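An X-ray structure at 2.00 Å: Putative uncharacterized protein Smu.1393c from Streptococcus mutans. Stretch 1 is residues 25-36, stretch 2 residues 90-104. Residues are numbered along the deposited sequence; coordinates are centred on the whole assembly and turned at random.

Stretch 1 25-36: MVNTLLGPIYTC
Stretch 2 (90-104) NVGLRDWVNAILMIF

No hydrogen bond or salt bridge crosses between these two stretches; a β-hairpin and a helix are held by packing alone, with 535 Å² buried over both sides, and no two touching residues are closer than 61 positions in sequence. The hydrogen bonds of Thr28, Gly92 and Asp95, and the Arg94-Asp95 salt bridge, stay within their own stretch; the contact is mostly carbon on carbon, with selenium and some backbone atoms joining in.

The hairpin comes first. Strand residues 25-26 and 33-36 pair through Val26 N to Ile33 O and Ile33 N to Val26 O, both 2.9 Å. A type I turn runs from Thr28 to Gly31, with Leu29 at phi/psi -61/-23 and Leu30 at -90/10, closed by Gly31 N to Thr28 O at 2.9 Å. Thr28 (chi1 p) ties the turn with its own hydroxyl: OG1 donates to Gly31 O at 2.7 Å and accepts from Leu30 N at 2.9 Å. Gly31, at 89/-174, has backbone angles that call for glycine, since a CB would jam against the preceding carbonyl O and meet Pro32 CD.

The helix, 93-104, follows Gly92 at the N-cap position. Asp95 (chi1 m) reaches back so that OD2 accepts from Gly92 N at 2.7 Å, while its OD1 lies 3.0 Å from Arg94 NH2 in a salt bridge. From there regular i to i+4 hydrogen bonds carry the backbone to Phe104. The axes of strand 33-36 and the helix approach to 10.8 Å, their N-to-C directions 43° apart. In register, Thr28 CA lies 5.5 Å from Ala99 CA, and Val26 CA 6.7 Å from Ile103 CA.

The small residue sits where the backbones come close: Ala99, buried, points its CB toward the hairpin, 3.8 Å from Thr28 CB and 3.9 Å from Leu30 CD1. Leu30, chi1 m and chi2 t, has the largest covered area, 97 Å². Its CD1 lies 3.8 Å from Trp96 CA and 3.9 Å from Trp96 CE3, at the edge of the ring and near its plane; its CD2 meets Val91 CG2 (chi1 t) at 3.9 Å. A turn leucine thus packs against both the first turns of the helix and Val91 just before them.

Trp96 (chi1 t, chi2 -133°) leaves its backbone sideways, yet its ring end swings closer, bringing CZ3 to 3.8 Å from Ile33 CD1. Ile33 is m, m. One helical turn beyond Ala99, Ile103 (m, t) also starts sideways and reaches in: CD1 is 3.7 Å from Ile33 CG2, CG1 4.0 Å from Val26 CG1 (Val26 chi1 t), and CG2 3.9 Å from Thr35 CG2. All four are buried, and branched aliphatic Val26, Ile33 and Ile103 suit this apolar packing. Alternation puts Ile33 and Thr35 toward the helix while Tyr34 points away; Thr35 (chi1 p) offers its methyl.

Met102, a selenomethionine with chi angles m, t, p, is exposed, though the hairpin covers 62 Å² of it. Its CE comes to 3.3 Å from Asn27 O, and its SE to 3.9 Å from Thr28 CA, a long flexible chain laid against the hairpin backbone.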

# COMPACT_ATOMS: atom_id res chain seq x y z
N MSE A 25 -10.92 15.52 0.65
CA MSE A 25 -9.62 16.05 1.05
C MSE A 25 -9.67 16.27 2.55
O MSE A 25 -10.38 17.14 3.02
CB MSE A 25 -9.32 17.38 0.36
CG MSE A 25 -9.02 17.28 -1.12
SE MSE A 25 -7.35 16.30 -1.52
CE MSE A 25 -6.60 17.55 -2.85
N VAL A 26 -8.92 15.47 3.31
CA VAL A 26 -8.88 15.62 4.75
C VAL A 26 -7.68 16.48 5.15
O VAL A 26 -6.58 16.29 4.63
CB VAL A 26 -8.77 14.25 5.45
CG1 VAL A 26 -8.72 14.42 6.96
CG2 VAL A 26 -9.92 13.37 5.03
N ASN A 27 -7.88 17.42 6.06
CA ASN A 27 -6.78 18.29 6.49
C ASN A 27 -5.79 17.60 7.41
O ASN A 27 -6.19 16.86 8.31
CB ASN A 27 -7.33 19.55 7.16
CG ASN A 27 -7.99 20.49 6.17
OD1 ASN A 27 -7.54 20.63 5.03
ND2 ASN A 27 -9.07 21.14 6.60
N THR A 28 -4.50 17.82 7.18
CA THR A 28 -3.45 17.31 8.07
C THR A 28 -2.32 18.33 8.22
O THR A 28 -2.29 19.34 7.53
CB THR A 28 -2.81 15.99 7.56
OG1 THR A 28 -1.85 16.28 6.53
CG2 THR A 28 -3.86 15.02 7.05
N LEU A 29 -1.38 18.04 9.11
CA LEU A 29 -0.20 18.88 9.25
C LEU A 29 0.61 18.92 7.95
O LEU A 29 1.36 19.87 7.72
CB LEU A 29 0.68 18.44 10.42
CG LEU A 29 0.05 18.59 11.81
CD1 LEU A 29 1.02 18.19 12.93
CD2 LEU A 29 -0.41 20.00 12.01
N LEU A 30 0.46 17.89 7.11
CA LEU A 30 1.14 17.83 5.81
C LEU A 30 0.31 18.46 4.68
O LEU A 30 0.66 18.34 3.49
CB LEU A 30 1.46 16.38 5.43
CG LEU A 30 2.42 15.67 6.37
CD1 LEU A 30 2.61 14.21 5.93
CD2 LEU A 30 3.74 16.43 6.39
N GLY A 31 -0.77 19.14 5.06
CA GLY A 31 -1.66 19.72 4.07
C GLY A 31 -2.72 18.69 3.71
O GLY A 31 -2.78 17.62 4.32
N PRO A 32 -3.57 19.01 2.73
CA PRO A 32 -4.71 18.14 2.46
C PRO A 32 -4.29 16.80 1.90
O PRO A 32 -3.31 16.69 1.15
CB PRO A 32 -5.53 18.93 1.42
CG PRO A 32 -5.14 20.39 1.67
CD PRO A 32 -3.67 20.31 2.02
N ILE A 33 -5.02 15.76 2.30
CA ILE A 33 -4.72 14.41 1.81
C ILE A 33 -5.99 13.84 1.20
O ILE A 33 -7.04 13.87 1.82
CB ILE A 33 -4.21 13.52 2.95
CG1 ILE A 33 -2.91 14.09 3.52
CG2 ILE A 33 -4.00 12.07 2.46
CD1 ILE A 33 -1.68 13.95 2.56
N TYR A 34 -5.89 13.33 -0.02
CA TYR A 34 -7.03 12.72 -0.69
C TYR A 34 -7.39 11.35 -0.12
O TYR A 34 -6.55 10.45 0.00
CB TYR A 34 -6.72 12.60 -2.17
CG TYR A 34 -7.82 12.02 -3.03
CD1 TYR A 34 -8.84 12.83 -3.53
CD2 TYR A 34 -7.81 10.67 -3.39
CE1 TYR A 34 -9.83 12.31 -4.33
CE2 TYR A 34 -8.81 10.14 -4.20
CZ TYR A 34 -9.81 10.97 -4.67
OH TYR A 34 -10.80 10.47 -5.48
N THR A 35 -8.66 11.21 0.23
CA THR A 35 -9.18 9.94 0.74
C THR A 35 -10.45 9.54 0.03
O THR A 35 -11.17 10.40 -0.51
CB THR A 35 -9.51 10.03 2.24
OG1 THR A 35 -10.60 10.94 2.44
CG2 THR A 35 -8.31 10.51 3.06
N CYS A 36 -10.73 8.24 0.03
CA CYS A 36 -12.02 7.71 -0.39
C CYS A 36 -12.52 6.82 0.72
O CYS A 36 -11.76 6.03 1.27
CB CYS A 36 -11.89 6.90 -1.68
SG CYS A 36 -11.25 7.84 -3.07
N ASN A 90 11.40 17.64 3.94
CA ASN A 90 11.40 17.79 5.40
C ASN A 90 10.37 16.91 6.09
O ASN A 90 10.05 17.13 7.26
CB ASN A 90 11.20 19.26 5.80
CG ASN A 90 12.41 20.10 5.51
OD1 ASN A 90 13.54 19.67 5.74
ND2 ASN A 90 12.20 21.31 4.98
N VAL A 91 9.82 15.95 5.36
CA VAL A 91 8.79 15.06 5.89
C VAL A 91 9.46 13.75 6.33
O VAL A 91 10.30 13.22 5.62
CB VAL A 91 7.69 14.79 4.85
CG1 VAL A 91 6.63 13.87 5.41
CG2 VAL A 91 7.05 16.13 4.40
N GLY A 92 9.12 13.28 7.53
CA GLY A 92 9.63 12.00 8.00
C GLY A 92 8.51 10.99 8.08
O GLY A 92 7.34 11.38 8.05
N LEU A 93 8.85 9.70 8.17
CA LEU A 93 7.82 8.67 8.26
C LEU A 93 6.87 8.98 9.43
O LEU A 93 5.67 8.75 9.35
CB LEU A 93 8.44 7.28 8.45
CG LEU A 93 7.46 6.10 8.50
CD1 LEU A 93 6.58 6.07 7.25
CD2 LEU A 93 8.19 4.75 8.72
N ARG A 94 7.44 9.50 10.50
CA ARG A 94 6.65 9.86 11.67
C ARG A 94 5.59 10.90 11.29
O ARG A 94 4.45 10.86 11.80
CB ARG A 94 7.54 10.43 12.77
CG ARG A 94 6.77 10.94 13.99
CD ARG A 94 7.60 11.92 14.83
NE ARG A 94 7.67 13.25 14.23
CZ ARG A 94 7.01 14.31 14.68
NH1 ARG A 94 6.23 14.20 15.75
NH2 ARG A 94 7.14 15.48 14.08
N ASP A 95 5.97 11.82 10.42
CA ASP A 95 5.05 12.88 10.00
C ASP A 95 3.90 12.27 9.19
O ASP A 95 2.73 12.58 9.42
CB ASP A 95 5.78 13.97 9.20
CG ASP A 95 6.86 14.67 10.03
OD1 ASP A 95 6.54 15.16 11.14
OD2 ASP A 95 8.03 14.73 9.59
N TRP A 96 4.25 11.39 8.26
CA TRP A 96 3.25 10.76 7.41
C TRP A 96 2.35 9.85 8.26
O TRP A 96 1.13 9.86 8.10
CB TRP A 96 3.94 10.01 6.27
CG TRP A 96 3.06 9.19 5.38
CD1 TRP A 96 3.29 7.91 4.98
CD2 TRP A 96 1.83 9.60 4.75
NE1 TRP A 96 2.29 7.49 4.14
CE2 TRP A 96 1.38 8.50 3.99
CE3 TRP A 96 1.07 10.77 4.77
CZ2 TRP A 96 0.20 8.54 3.25
CZ3 TRP A 96 -0.11 10.81 4.04
CH2 TRP A 96 -0.53 9.70 3.28
N VAL A 97 2.94 9.10 9.19
CA VAL A 97 2.15 8.30 10.13
C VAL A 97 1.19 9.15 10.99
O VAL A 97 0.04 8.77 11.19
CB VAL A 97 3.05 7.43 11.03
CG1 VAL A 97 2.24 6.79 12.17
CG2 VAL A 97 3.72 6.33 10.21
N ASN A 98 1.67 10.29 11.50
CA ASN A 98 0.80 11.20 12.24
C ASN A 98 -0.35 11.73 11.38
O ASN A 98 -1.47 11.86 11.85
CB ASN A 98 1.59 12.36 12.89
CG ASN A 98 2.42 11.89 14.08
OD1 ASN A 98 2.17 10.81 14.62
ND2 ASN A 98 3.40 12.69 14.49
N ALA A 99 -0.08 12.00 10.11
CA ALA A 99 -1.14 12.47 9.21
C ALA A 99 -2.18 11.37 9.02
O ALA A 99 -3.38 11.63 9.06
CB ALA A 99 -0.56 12.90 7.88
N ILE A 100 -1.73 10.14 8.81
CA ILE A 100 -2.66 9.03 8.65
C ILE A 100 -3.52 8.82 9.90
O ILE A 100 -4.73 8.62 9.79
CB ILE A 100 -1.94 7.72 8.26
CG1 ILE A 100 -1.29 7.89 6.89
CG2 ILE A 100 -2.91 6.54 8.26
CD1 ILE A 100 -0.35 6.74 6.47
N LEU A 101 -2.90 8.88 11.07
CA LEU A 101 -3.66 8.77 12.33
C LEU A 101 -4.72 9.87 12.52
O LEU A 101 -5.77 9.63 13.12
CB LEU A 101 -2.71 8.73 13.53
CG LEU A 101 -1.84 7.47 13.59
CD1 LEU A 101 -0.73 7.67 14.62
CD2 LEU A 101 -2.69 6.24 13.92
N MSE A 102 -4.42 11.07 12.05
CA MSE A 102 -5.40 12.15 12.06
C MSE A 102 -6.57 11.77 11.17
O MSE A 102 -7.73 12.04 11.48
CB MSE A 102 -4.78 13.42 11.52
CG MSE A 102 -4.11 14.28 12.54
SE MSE A 102 -4.05 16.07 11.76
CE MSE A 102 -5.98 16.36 11.56
N ILE A 103 -6.24 11.19 10.02
CA ILE A 103 -7.26 10.73 9.10
C ILE A 103 -8.08 9.63 9.76
O ILE A 103 -9.31 9.61 9.64
CB ILE A 103 -6.64 10.26 7.76
CG1 ILE A 103 -5.97 11.45 7.06
CG2 ILE A 103 -7.70 9.65 6.86
CD1 ILE A 103 -5.20 11.10 5.78
N PHE A 104 -7.43 8.72 10.49
CA PHE A 104 -8.17 7.69 11.20
C PHE A 104 -9.19 8.35 12.15
O PHE A 104 -10.35 7.94 12.20
CB PHE A 104 -7.25 6.77 12.02
CG PHE A 104 -6.70 5.59 11.23
CD1 PHE A 104 -6.43 5.71 9.88
CD2 PHE A 104 -6.47 4.37 11.86
CE1 PHE A 104 -5.92 4.63 9.16
CE2 PHE A 104 -5.97 3.29 11.15
CZ PHE A 104 -5.70 3.42 9.79